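Local structure of flavoredoxin (3BNK) at residues B[16-21]-B[78-83]; B[29-34]-B[95-100]; B[47-52]-B[67-72]. The protein binds flavin mononucleotide and, as a flavoredoxin, probably serves in electron transfer. All blocks are in the same frame, centred on the assembly; numbering follows the deposited sequence.

Contact 1: residues B[16-21]-B[78-83]. With FMN (flavin mononucleotide), chain D.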
loop_
_atom_site.group_PDB
_atom_site.type_symbol
_atom_site.label_atom_id
_atom_site.label_comp_id
_atom_site.label_asym_id
_atom_site.label_seq_id
_atom_site.Cartn_x
_atom_site.Cartn_y
_atom_site.Cartn_z
ATOM N N MET B 16 6.037 2.986 1.251
ATOM C CA MET B 16 4.815 2.806 2.003
ATOM C C MET B 16 4.124 4.149 2.217
ATOM O O MET B 16 4.777 5.195 2.218
ATOM C CB MET B 16 5.105 2.172 3.364
ATOM C CG MET B 16 5.516 0.710 3.304
ATOM S SD MET B 16 6.159 0.134 4.882
ATOM C CE MET B 16 7.888 0.616 4.708
ATOM N N PRO B 17 2.797 4.119 2.430
ATOM C CA PRO B 17 2.089 5.314 2.871
ATOM C C PRO B 17 2.347 5.541 4.370
ATOM O O PRO B 17 2.904 4.672 5.045
ATOM C CB PRO B 17 0.624 4.934 2.639
ATOM C CG PRO B 17 0.610 3.443 2.867
ATOM C CD PRO B 17 1.898 2.951 2.308
ATOM N N VAL B 18 1.963 6.695 4.888
ATOM C CA VAL B 18 2.101 6.967 6.322
ATOM C C VAL B 18 0.746 7.346 6.879
ATOM O O VAL B 18 0.160 8.383 6.519
ATOM C CB VAL B 18 3.157 8.064 6.640
ATOM C CG1 VAL B 18 3.155 8.414 8.119
ATOM C CG2 VAL B 18 4.531 7.613 6.206
ATOM N N THR B 19 0.253 6.484 7.758
ATOM C CA THR B 19 -1.070 6.635 8.286
ATOM C C THR B 19 -1.042 6.458 9.798
ATOM O O THR B 19 -0.093 5.915 10.356
ATOM C CB THR B 19 -2.098 5.661 7.591
ATOM O OG1 THR B 19 -3.411 6.137 7.824
ATOM C CG2 THR B 19 -2.059 4.303 8.163
ATOM N N LEU B 20 -2.086 6.942 10.450
ATOM C CA LEU B 20 -2.284 6.672 11.853
ATOM C C LEU B 20 -3.508 5.758 11.996
ATOM O O LEU B 20 -4.596 6.051 11.494
ATOM C CB LEU B 20 -2.436 7.985 12.623
ATOM C CG LEU B 20 -1.284 8.582 13.447
ATOM C CD1 LEU B 20 0.012 7.769 13.456
ATOM C CD2 LEU B 20 -1.045 10.079 13.125
ATOM N N LEU B 21 -3.303 4.627 12.656
ATOM C CA LEU B 21 -4.363 3.663 12.837
ATOM C C LEU B 21 -4.987 3.872 14.215
ATOM O O LEU B 21 -4.293 3.780 15.237
ATOM C CB LEU B 21 -3.808 2.237 12.698
ATOM C CG LEU B 21 -4.739 1.020 12.829
ATOM C CD1 LEU B 21 -5.384 0.952 14.175
ATOM C CD2 LEU B 21 -5.830 1.004 11.763
ATOM N N LYS B 78 6.565 14.419 13.601
ATOM C CA LYS B 78 6.997 14.036 14.953
ATOM C C LYS B 78 5.949 13.299 15.785
ATOM O O LYS B 78 6.232 12.222 16.304
ATOM C CB LYS B 78 7.536 15.241 15.733
ATOM C CG LYS B 78 8.879 15.734 15.229
ATOM C CD LYS B 78 9.392 16.915 16.031
ATOM C CE LYS B 78 10.558 17.595 15.330
ATOM N NZ LYS B 78 10.436 19.097 15.488
ATOM N N LYS B 79 4.755 13.883 15.921
ATOM C CA LYS B 79 3.632 13.215 16.609
ATOM C C LYS B 79 3.345 11.852 15.986
ATOM O O LYS B 79 3.123 10.867 16.706
ATOM C CB LYS B 79 2.364 14.072 16.568
ATOM C CG LYS B 79 2.248 15.130 17.644
ATOM C CD LYS B 79 0.850 15.743 17.664
ATOM C CE LYS B 79 0.712 16.797 18.776
ATOM N NZ LYS B 79 -0.609 17.499 18.722
ATOM N N THR B 80 3.361 11.811 14.652
ATOM C CA THR B 80 3.172 10.575 13.891
ATOM C C THR B 80 4.211 9.517 14.271
ATOM O O THR B 80 3.853 8.403 14.668
ATOM C CB THR B 80 3.198 10.823 12.351
ATOM O OG1 THR B 80 2.185 11.766 11.998
ATOM C CG2 THR B 80 2.956 9.517 11.582
ATOM N N ASP B 81 5.489 9.881 14.163
ATOM C CA ASP B 81 6.591 8.972 14.477
ATOM C C ASP B 81 6.536 8.488 15.932
ATOM O O ASP B 81 6.766 7.302 16.214
ATOM C CB ASP B 81 7.919 9.658 14.189
ATOM C CG ASP B 81 9.043 8.679 13.995
ATOM O OD1 ASP B 81 8.901 7.745 13.171
ATOM O OD2 ASP B 81 10.071 8.844 14.680
ATOM N N TYR B 82 6.203 9.412 16.836
ATOM C CA TYR B 82 6.005 9.135 18.251
ATOM C C TYR B 82 4.972 8.036 18.492
ATOM O O TYR B 82 5.137 7.202 19.382
ATOM C CB TYR B 82 5.597 10.415 18.989
ATOM C CG TYR B 82 5.297 10.205 20.465
ATOM C CD1 TYR B 82 6.318 9.842 21.359
ATOM C CD2 TYR B 82 3.997 10.369 20.971
ATOM C CE1 TYR B 82 6.061 9.649 22.706
ATOM C CE2 TYR B 82 3.728 10.175 22.339
ATOM C CZ TYR B 82 4.770 9.807 23.192
ATOM O OH TYR B 82 4.548 9.618 24.536
ATOM N N CYS B 83 3.907 8.054 17.694
ATOM C CA CYS B 83 2.869 7.028 17.728
ATOM C C CYS B 83 3.362 5.675 17.225
ATOM O O CYS B 83 2.745 4.657 17.509
ATOM C CB CYS B 83 1.659 7.484 16.909
ATOM S SG CYS B 83 0.663 8.659 17.814
HETATM N N1 FMN D . 3.593 -1.681 13.030
HETATM C C2 FMN D . 2.755 -2.592 12.416
HETATM O O2 FMN D . 2.417 -3.595 13.032
HETATM N N3 FMN D . 2.297 -2.367 11.128
HETATM C C4 FMN D . 2.693 -1.219 10.462
HETATM O O4 FMN D . 2.294 -1.031 9.318
HETATM C C4A FMN D . 3.546 -0.298 11.083
HETATM N N5 FMN D . 3.957 0.850 10.419
HETATM C C5A FMN D . 4.784 1.770 11.037
HETATM C C6 FMN D . 5.151 2.929 10.342
HETATM C C7 FMN D . 5.996 3.869 10.949
HETATM C C7M FMN D . 6.284 5.146 10.219
HETATM C C8 FMN D . 6.463 3.648 12.253
HETATM C C8M FMN D . 7.168 4.744 13.025
HETATM C C9 FMN D . 6.074 2.493 12.945
HETATM C C9A FMN D . 5.230 1.552 12.352
HETATM N N10 FMN D . 4.829 0.394 13.030
HETATM C C10 FMN D . 3.997 -0.528 12.388
HETATM C "C1'" FMN D . 5.206 0.180 14.472
HETATM C "C2'" FMN D . 4.072 0.495 15.440
HETATM O "O2'" FMN D . 3.416 1.689 15.057
HETATM C "C3'" FMN D . 4.606 0.705 16.858
HETATM O "O3'" FMN D . 5.238 -0.450 17.381
HETATM C "C4'" FMN D . 3.515 1.222 17.794
HETATM O "O4'" FMN D . 4.115 1.657 18.985
HETATM C "C5'" FMN D . 2.423 0.214 18.129
HETATM O "O5'" FMN D . 1.522 0.935 18.949
HETATM P P FMN D . 0.520 0.213 19.990
HETATM O O1P FMN D . 1.300 -0.764 20.821
HETATM O O2P FMN D . -0.500 -0.538 19.188
HETATM O O3P FMN D . -0.193 1.211 20.861
#
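V18 and L20 project from strand 16-25 onto T80 and C83, so that helix 77-83 lies against the curled antiparallel sheet of the flavin reductase-like domain. Across this helix-on-sheet layer the contacts are mostly apolar, and no hydrogen bond joins the two segments. With CG1 set anti to the backbone N (chi1 174°), V18 presses this methyl on T80, CG1 to CG2 at 3.6 Å. L20 reaches two residues one turn apart on the helix: its CD1 lies 3.8 Å from CB of C83 and also touches the T80 methyl. Its other branch crosses to the hydroxyl side of T80, CD2 to OG1 at 3.8 Å. T80 thus sits in the fork of L20. Threonine suits this buried place because its methyl can face the sheet while its OG1 bonds back to O of M76 in the same chain; the short C83 probably allows the helix to settle close.

The carboxylate of D81, whose CB points away from the strand, is turned to other partners. OD1 is hydrogen-bonded to Y169 OH of the same chain and to L180 N of the second subunit, OD2 to K181 N and G183 N of that subunit, which probably helps to stabilise the negative charge. The flavin borders this end as well: C83 O stands 3.5 Å from FMN C4'. D81 OD1 lies 3.5 Å from FMN C8M.

Contact 2: residues B[29-34]-B[95-100]. With FMN (flavin mononucleotide), chain D.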
loop_
_atom_site.group_PDB
_atom_site.type_symbol
_atom_site.label_atom_id
_atom_site.label_comp_id
_atom_site.label_asym_id
_atom_site.label_seq_id
_atom_site.Cartn_x
_atom_site.Cartn_y
_atom_site.Cartn_z
ATOM N N ALA B 29 -9.056 5.655 23.430
ATOM C CA ALA B 29 -8.523 5.794 22.085
ATOM C C ALA B 29 -7.023 5.488 22.044
ATOM O O ALA B 29 -6.237 5.936 22.901
ATOM C CB ALA B 29 -8.808 7.175 21.537
ATOM N N ASN B 30 -6.652 4.696 21.048
ATOM C CA ASN B 30 -5.269 4.402 20.774
ATOM C C ASN B 30 -4.953 4.763 19.339
ATOM O O ASN B 30 -5.831 4.731 18.482
ATOM C CB ASN B 30 -4.957 2.929 21.043
ATOM C CG ASN B 30 -3.478 2.670 21.167
ATOM O OD1 ASN B 30 -2.763 3.397 21.857
ATOM N ND2 ASN B 30 -3.008 1.632 20.504
ATOM N N LEU B 31 -3.700 5.155 19.106
ATOM C CA LEU B 31 -3.171 5.390 17.771
ATOM C C LEU B 31 -1.802 4.745 17.621
ATOM O O LEU B 31 -0.975 4.829 18.518
ATOM C CB LEU B 31 -3.083 6.895 17.499
ATOM C CG LEU B 31 -4.475 7.505 17.709
ATOM C CD1 LEU B 31 -4.452 8.760 18.540
ATOM C CD2 LEU B 31 -5.258 7.653 16.414
ATOM N N MET B 32 -1.580 4.089 16.491
ATOM C CA MET B 32 -0.255 3.623 16.123
ATOM C C MET B 32 0.056 4.025 14.683
ATOM O O MET B 32 -0.850 4.113 13.852
ATOM C CB MET B 32 -0.133 2.102 16.293
ATOM C CG MET B 32 -1.107 1.284 15.456
ATOM S SD MET B 32 -0.623 -0.440 15.312
ATOM C CE MET B 32 0.365 -0.444 13.822
ATOM N N ALA B 33 1.342 4.254 14.395
ATOM C CA ALA B 33 1.794 4.540 13.031
ATOM C C ALA B 33 1.693 3.286 12.163
ATOM O O ALA B 33 2.030 2.174 12.616
ATOM C CB ALA B 33 3.209 5.113 13.042
ATOM N N LEU B 34 1.167 3.452 10.947
ATOM C CA LEU B 34 0.845 2.311 10.070
ATOM C C LEU B 34 1.202 2.578 8.609
ATOM O O LEU B 34 0.735 3.535 8.017
ATOM C CB LEU B 34 -0.646 1.915 10.189
ATOM C CG LEU B 34 -1.189 0.878 9.186
ATOM C CD1 LEU B 34 -0.949 -0.526 9.687
ATOM C CD2 LEU B 34 -2.694 1.077 8.908
ATOM N N GLY B 95 -4.563 11.321 24.333
ATOM C CA GLY B 95 -4.530 12.767 24.511
ATOM C C GLY B 95 -3.648 13.545 23.567
ATOM O O GLY B 95 -3.623 14.775 23.618
ATOM N N LEU B 96 -2.917 12.837 22.709
ATOM C CA LEU B 96 -1.969 13.469 21.789
ATOM C C LEU B 96 -2.673 14.351 20.755
ATOM O O LEU B 96 -2.157 15.408 20.365
ATOM C CB LEU B 96 -1.115 12.407 21.082
ATOM C CG LEU B 96 0.404 12.595 20.932
ATOM C CD1 LEU B 96 0.830 12.083 19.576
ATOM C CD2 LEU B 96 0.888 14.037 21.105
ATOM N N PHE B 97 -3.858 13.907 20.333
ATOM C CA PHE B 97 -4.624 14.547 19.270
ATOM C C PHE B 97 -6.028 14.921 19.766
ATOM O O PHE B 97 -6.463 14.460 20.831
ATOM C CB PHE B 97 -4.762 13.600 18.068
ATOM C CG PHE B 97 -3.448 13.082 17.516
ATOM C CD1 PHE B 97 -3.102 11.737 17.658
ATOM C CD2 PHE B 97 -2.580 13.917 16.829
ATOM C CE1 PHE B 97 -1.893 11.236 17.134
ATOM C CE2 PHE B 97 -1.374 13.428 16.313
ATOM C CZ PHE B 97 -1.038 12.086 16.460
ATOM N N GLU B 98 -6.717 15.770 19.005
ATOM C CA GLU B 98 -8.149 15.987 19.181
ATOM C C GLU B 98 -8.874 14.831 18.503
ATOM O O GLU B 98 -8.750 14.628 17.292
ATOM C CB GLU B 98 -8.602 17.312 18.554
ATOM C CG GLU B 98 -8.262 18.575 19.333
ATOM C CD GLU B 98 -8.804 19.842 18.661
ATOM O OE1 GLU B 98 -9.419 20.674 19.373
ATOM O OE2 GLU B 98 -8.632 19.995 17.420
ATOM N N VAL B 99 -9.631 14.075 19.289
ATOM C CA VAL B 99 -10.284 12.873 18.781
ATOM C C VAL B 99 -11.782 13.083 18.530
ATOM O O VAL B 99 -12.496 13.652 19.361
ATOM C CB VAL B 99 -10.027 11.648 19.713
ATOM C CG1 VAL B 99 -10.834 10.425 19.260
ATOM C CG2 VAL B 99 -8.533 11.325 19.764
ATOM N N PHE B 100 -12.235 12.627 17.368
ATOM C CA PHE B 100 -13.659 12.578 17.049
ATOM C C PHE B 100 -14.065 11.167 16.610
ATOM O O PHE B 100 -13.261 10.406 16.064
ATOM C CB PHE B 100 -14.050 13.657 16.011
ATOM C CG PHE B 100 -13.663 13.330 14.583
ATOM C CD1 PHE B 100 -14.629 12.888 13.671
ATOM C CD2 PHE B 100 -12.348 13.481 14.138
ATOM C CE1 PHE B 100 -14.293 12.573 12.348
ATOM C CE2 PHE B 100 -12.005 13.179 12.814
ATOM C CZ PHE B 100 -12.989 12.718 11.923
HETATM N N1 FMN D . 3.593 -1.681 13.030
HETATM C C2 FMN D . 2.755 -2.592 12.416
HETATM O O2 FMN D . 2.417 -3.595 13.032
HETATM N N3 FMN D . 2.297 -2.367 11.128
HETATM C C4 FMN D . 2.693 -1.219 10.462
HETATM O O4 FMN D . 2.294 -1.031 9.318
HETATM C C4A FMN D . 3.546 -0.298 11.083
HETATM N N5 FMN D . 3.957 0.850 10.419
HETATM C C5A FMN D . 4.784 1.770 11.037
HETATM C C6 FMN D . 5.151 2.929 10.342
HETATM C C7 FMN D . 5.996 3.869 10.949
HETATM C C7M FMN D . 6.284 5.146 10.219
HETATM C C8 FMN D . 6.463 3.648 12.253
HETATM C C8M FMN D . 7.168 4.744 13.025
HETATM C C9 FMN D . 6.074 2.493 12.945
HETATM C C9A FMN D . 5.230 1.552 12.352
HETATM N N10 FMN D . 4.829 0.394 13.030
HETATM C C10 FMN D . 3.997 -0.528 12.388
HETATM C "C1'" FMN D . 5.206 0.180 14.472
HETATM C "C2'" FMN D . 4.072 0.495 15.440
HETATM O "O2'" FMN D . 3.416 1.689 15.057
HETATM C "C3'" FMN D . 4.606 0.705 16.858
HETATM O "O3'" FMN D . 5.238 -0.450 17.381
HETATM C "C4'" FMN D . 3.515 1.222 17.794
HETATM O "O4'" FMN D . 4.115 1.657 18.985
HETATM C "C5'" FMN D . 2.423 0.214 18.129
HETATM O "O5'" FMN D . 1.522 0.935 18.949
HETATM P P FMN D . 0.520 0.213 19.990
HETATM O O1P FMN D . 1.300 -0.764 20.821
HETATM O O2P FMN D . -0.500 -0.538 19.188
HETATM O O3P FMN D . -0.193 1.211 20.861
#
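L31 meets the F97 ring at its edge, in the plane of the ring, with CD1 of L31 only 3.4 Å from CD1 of F97, a snug fit. The leucine side chain crosses the phenylalanine obliquely, its CG placed beside the backbone N (chi1 -56°) so that CD1 is carried to the rim. One face of the ring receives CB of L96, about 4.0 Å above the plane and offset toward the rim. Further along, the small A29 faces V99 more loosely, CB to CG1 at 4.5 Å.

Strand alternation sends N30, M32 and L34 to the other side. N30 offers an amide hydrogen to the flavin phosphate, ND2 to O3P at 2.9 Å and nearly straight at 170°. A leucine here has no N-H to give and is likely to leave O3P without this donor. M32 bends at its thioether so that its CE lies 3.5 Å from C2 of the flavin. The A33 carbonyl O accepts a hydrogen bond from ribityl O2' at 2.8 Å, while the small CB of A33 packs over the face of the dimethylbenzene ring, 3.7 Å from FMN C7 and C8.

The aromatic F97 fills the junction of several elements: L20 of strand 16-25, K79 and C83 of helix 77-83 and I110 all touch it. Strand 99-100 pairs with strand 109-110, whereas 29-34 pairs with strand 16-25.

Contact 3: residues B[47-52]-B[67-72]. With FMN (flavin mononucleotide), chain D.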
loop_
_atom_site.group_PDB
_atom_site.type_symbol
_atom_site.label_atom_id
_atom_site.label_comp_id
_atom_site.label_asym_id
_atom_site.label_seq_id
_atom_site.Cartn_x
_atom_site.Cartn_y
_atom_site.Cartn_z
ATOM N N LEU B 47 -10.511 -1.935 2.711
ATOM C CA LEU B 47 -9.053 -1.822 2.853
ATOM C C LEU B 47 -8.581 -2.930 3.792
ATOM O O LEU B 47 -9.386 -3.625 4.405
ATOM C CB LEU B 47 -8.646 -0.493 3.505
ATOM C CG LEU B 47 -9.072 0.945 3.222
ATOM C CD1 LEU B 47 -8.889 1.796 4.454
ATOM C CD2 LEU B 47 -8.265 1.565 2.063
ATOM N N GLY B 48 -7.269 -3.062 3.926
ATOM C CA GLY B 48 -6.686 -3.977 4.888
ATOM C C GLY B 48 -5.547 -3.306 5.614
ATOM O O GLY B 48 -4.875 -2.422 5.069
ATOM N N VAL B 49 -5.311 -3.745 6.837
ATOM C CA VAL B 49 -4.324 -3.128 7.708
ATOM C C VAL B 49 -3.483 -4.219 8.391
ATOM O O VAL B 49 -4.043 -5.135 9.013
ATOM C CB VAL B 49 -5.034 -2.182 8.709
ATOM C CG1 VAL B 49 -4.221 -1.967 9.950
ATOM C CG2 VAL B 49 -5.365 -0.828 8.035
ATOM N N GLY B 50 -2.158 -4.130 8.225
ATOM C CA GLY B 50 -1.194 -5.086 8.767
ATOM C C GLY B 50 -0.604 -4.673 10.109
ATOM O O GLY B 50 0.029 -3.615 10.237
ATOM N N VAL B 51 -0.825 -5.518 11.114
ATOM C CA VAL B 51 -0.543 -5.148 12.494
ATOM C C VAL B 51 0.145 -6.286 13.239
ATOM O O VAL B 51 -0.420 -7.360 13.406
ATOM C CB VAL B 51 -1.820 -4.675 13.278
ATOM C CG1 VAL B 51 -1.420 -4.119 14.637
ATOM C CG2 VAL B 51 -2.621 -3.605 12.502
ATOM N N ASN B 52 1.369 -6.026 13.689
ATOM C CA ASN B 52 2.119 -7.012 14.454
ATOM C C ASN B 52 1.373 -7.501 15.692
ATOM O O ASN B 52 0.762 -6.720 16.423
ATOM C CB ASN B 52 3.517 -6.502 14.814
ATOM C CG ASN B 52 4.482 -7.637 15.110
ATOM O OD1 ASN B 52 4.462 -8.211 16.193
ATOM N ND2 ASN B 52 5.317 -7.978 14.135
ATOM N N PHE B 67 -12.004 0.243 13.226
ATOM C CA PHE B 67 -10.775 1.003 13.270
ATOM C C PHE B 67 -10.845 2.178 12.286
ATOM O O PHE B 67 -11.742 2.254 11.440
ATOM C CB PHE B 67 -9.551 0.108 12.990
ATOM C CG PHE B 67 -9.517 -0.483 11.595
ATOM C CD1 PHE B 67 -8.874 0.191 10.549
ATOM C CD2 PHE B 67 -10.107 -1.724 11.326
ATOM C CE1 PHE B 67 -8.820 -0.362 9.267
ATOM C CE2 PHE B 67 -10.071 -2.286 10.043
ATOM C CZ PHE B 67 -9.426 -1.608 9.012
ATOM N N SER B 68 -9.900 3.102 12.426
ATOM C CA SER B 68 -9.775 4.191 11.473
ATOM C C SER B 68 -8.388 4.238 10.860
ATOM O O SER B 68 -7.408 3.791 11.458
ATOM C CB SER B 68 -10.116 5.540 12.121
ATOM O OG SER B 68 -9.232 5.821 13.192
ATOM N N VAL B 69 -8.332 4.789 9.657
ATOM C CA VAL B 69 -7.097 5.043 8.950
ATOM C C VAL B 69 -7.058 6.552 8.722
ATOM O O VAL B 69 -7.953 7.104 8.083
ATOM C CB VAL B 69 -7.046 4.269 7.616
ATOM C CG1 VAL B 69 -5.722 4.501 6.912
ATOM C CG2 VAL B 69 -7.245 2.782 7.849
ATOM N N ASN B 70 -6.018 7.190 9.261
ATOM C CA ASN B 70 -5.920 8.649 9.388
ATOM C C ASN B 70 -4.660 9.144 8.684
ATOM O O ASN B 70 -3.581 8.586 8.882
ATOM C CB ASN B 70 -5.866 9.071 10.871
ATOM C CG ASN B 70 -7.117 8.702 11.652
ATOM O OD1 ASN B 70 -8.144 9.379 11.578
ATOM N ND2 ASN B 70 -7.028 7.626 12.428
ATOM N N PHE B 71 -4.795 10.177 7.853
ATOM C CA PHE B 71 -3.661 10.663 7.045
ATOM C C PHE B 71 -3.096 11.959 7.596
ATOM O O PHE B 71 -3.692 13.000 7.412
ATOM C CB PHE B 71 -4.065 10.859 5.567
ATOM C CG PHE B 71 -4.282 9.576 4.824
ATOM C CD1 PHE B 71 -5.492 8.882 4.942
ATOM C CD2 PHE B 71 -3.283 9.057 4.005
ATOM C CE1 PHE B 71 -5.710 7.696 4.265
ATOM C CE2 PHE B 71 -3.478 7.867 3.317
ATOM C CZ PHE B 71 -4.695 7.172 3.449
ATOM N N PRO B 72 -1.929 11.904 8.269
ATOM C CA PRO B 72 -1.323 13.166 8.692
ATOM C C PRO B 72 -0.700 13.934 7.514
ATOM O O PRO B 72 -0.346 13.332 6.495
ATOM C CB PRO B 72 -0.253 12.710 9.687
ATOM C CG PRO B 72 0.173 11.352 9.162
ATOM C CD PRO B 72 -1.110 10.733 8.659
HETATM N N1 FMN D . 3.593 -1.681 13.030
HETATM C C2 FMN D . 2.755 -2.592 12.416
HETATM O O2 FMN D . 2.417 -3.595 13.032
HETATM N N3 FMN D . 2.297 -2.367 11.128
HETATM C C4 FMN D . 2.693 -1.219 10.462
HETATM O O4 FMN D . 2.294 -1.031 9.318
HETATM C C4A FMN D . 3.546 -0.298 11.083
HETATM N N5 FMN D . 3.957 0.850 10.419
HETATM C C5A FMN D . 4.784 1.770 11.037
HETATM C C6 FMN D . 5.151 2.929 10.342
HETATM C C7 FMN D . 5.996 3.869 10.949
HETATM C C7M FMN D . 6.284 5.146 10.219
HETATM C C8 FMN D . 6.463 3.648 12.253
HETATM C C8M FMN D . 7.168 4.744 13.025
HETATM C C9 FMN D . 6.074 2.493 12.945
HETATM C C9A FMN D . 5.230 1.552 12.352
HETATM N N10 FMN D . 4.829 0.394 13.030
HETATM C C10 FMN D . 3.997 -0.528 12.388
HETATM C "C1'" FMN D . 5.206 0.180 14.472
HETATM C "C2'" FMN D . 4.072 0.495 15.440
HETATM O "O2'" FMN D . 3.416 1.689 15.057
HETATM C "C3'" FMN D . 4.606 0.705 16.858
HETATM O "O3'" FMN D . 5.238 -0.450 17.381
HETATM C "C4'" FMN D . 3.515 1.222 17.794
HETATM O "O4'" FMN D . 4.115 1.657 18.985
HETATM C "C5'" FMN D . 2.423 0.214 18.129
HETATM O "O5'" FMN D . 1.522 0.935 18.949
HETATM P P FMN D . 0.520 0.213 19.990
HETATM O O1P FMN D . 1.300 -0.764 20.821
HETATM O O2P FMN D . -0.500 -0.538 19.188
HETATM O O3P FMN D . -0.193 1.211 20.861
#
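V49 and F67 approach from opposite directions, CG2 of the valine lying 3.7 Å from CE1 of the ring. The same V49 methyl meets V69 tip to tip, CG2 to CG2 at 4.1 Å. L47, two residues before V49 and on the same face of the strand, reaches the tip of V69, its CD1 3.9 Å from CG2. A single V69 methyl therefore touches both L47 and V49, and it also lies in the plane of the F67 ring, at its edge. F67 has its CG between the backbone N and the carbonyl carbon (chi1 65°), which folds the ring over beside V69. The beta-branched valines suit this buried place because they are bulky close to the backbone; L47 is the longer chain that can reach V69, and the larger ring of F67 spans the gap between strands whose axes come within 9.5 Å at closest approach.

Around this core, L21, L34 and V37 pack on V49, and C119, V121 and F133 on F67. On the other face of strand 66-71 the polar residues are tied down: N70 ND2 donates to S68 OG at 2.9 Å, with OG tilted from the amide plane, and also to L20 O. N70 OD1 is gripped by I110 N and N116 ND2, so the buried amide is held from both ends.

Farther along 47-52 the backbone recognises the flavin. FMN N3 donates to G50 O at 2.7 Å, and N52 N donates to FMN O2 at an almost linear 175°. Crossing at 90° with their side chains meeting inside, the two strands form opposing walls of a curled antiparallel barrel, as in the split-barrel fold of FMN-binding flavin reductase-like proteins.

In the fold
Each contact has at least one strand in the same curled sheet, in which strand 16-25 lies between strands 28-41 and 66-71. Contacts 1 and 2 have centres about 10 Å apart and are joined by a probable hydrogen bond, L21 N to M32 O at 2.8 Å. Contacts 1 and 3, also about 10 Å apart between centres, share another probable one, L20 N to N70 O at 2.7 Å. Contacts 2 and 3, about 12 Å apart, meet inside the sheet, where L34 CD2 lies 3.4 Å from V49 CG2. All three border the same FMN: contact 1 at the dimethyl end and ribityl chain, contact 2 along ribityl, phosphate and ring, contact 3 at the pyrimidine edge.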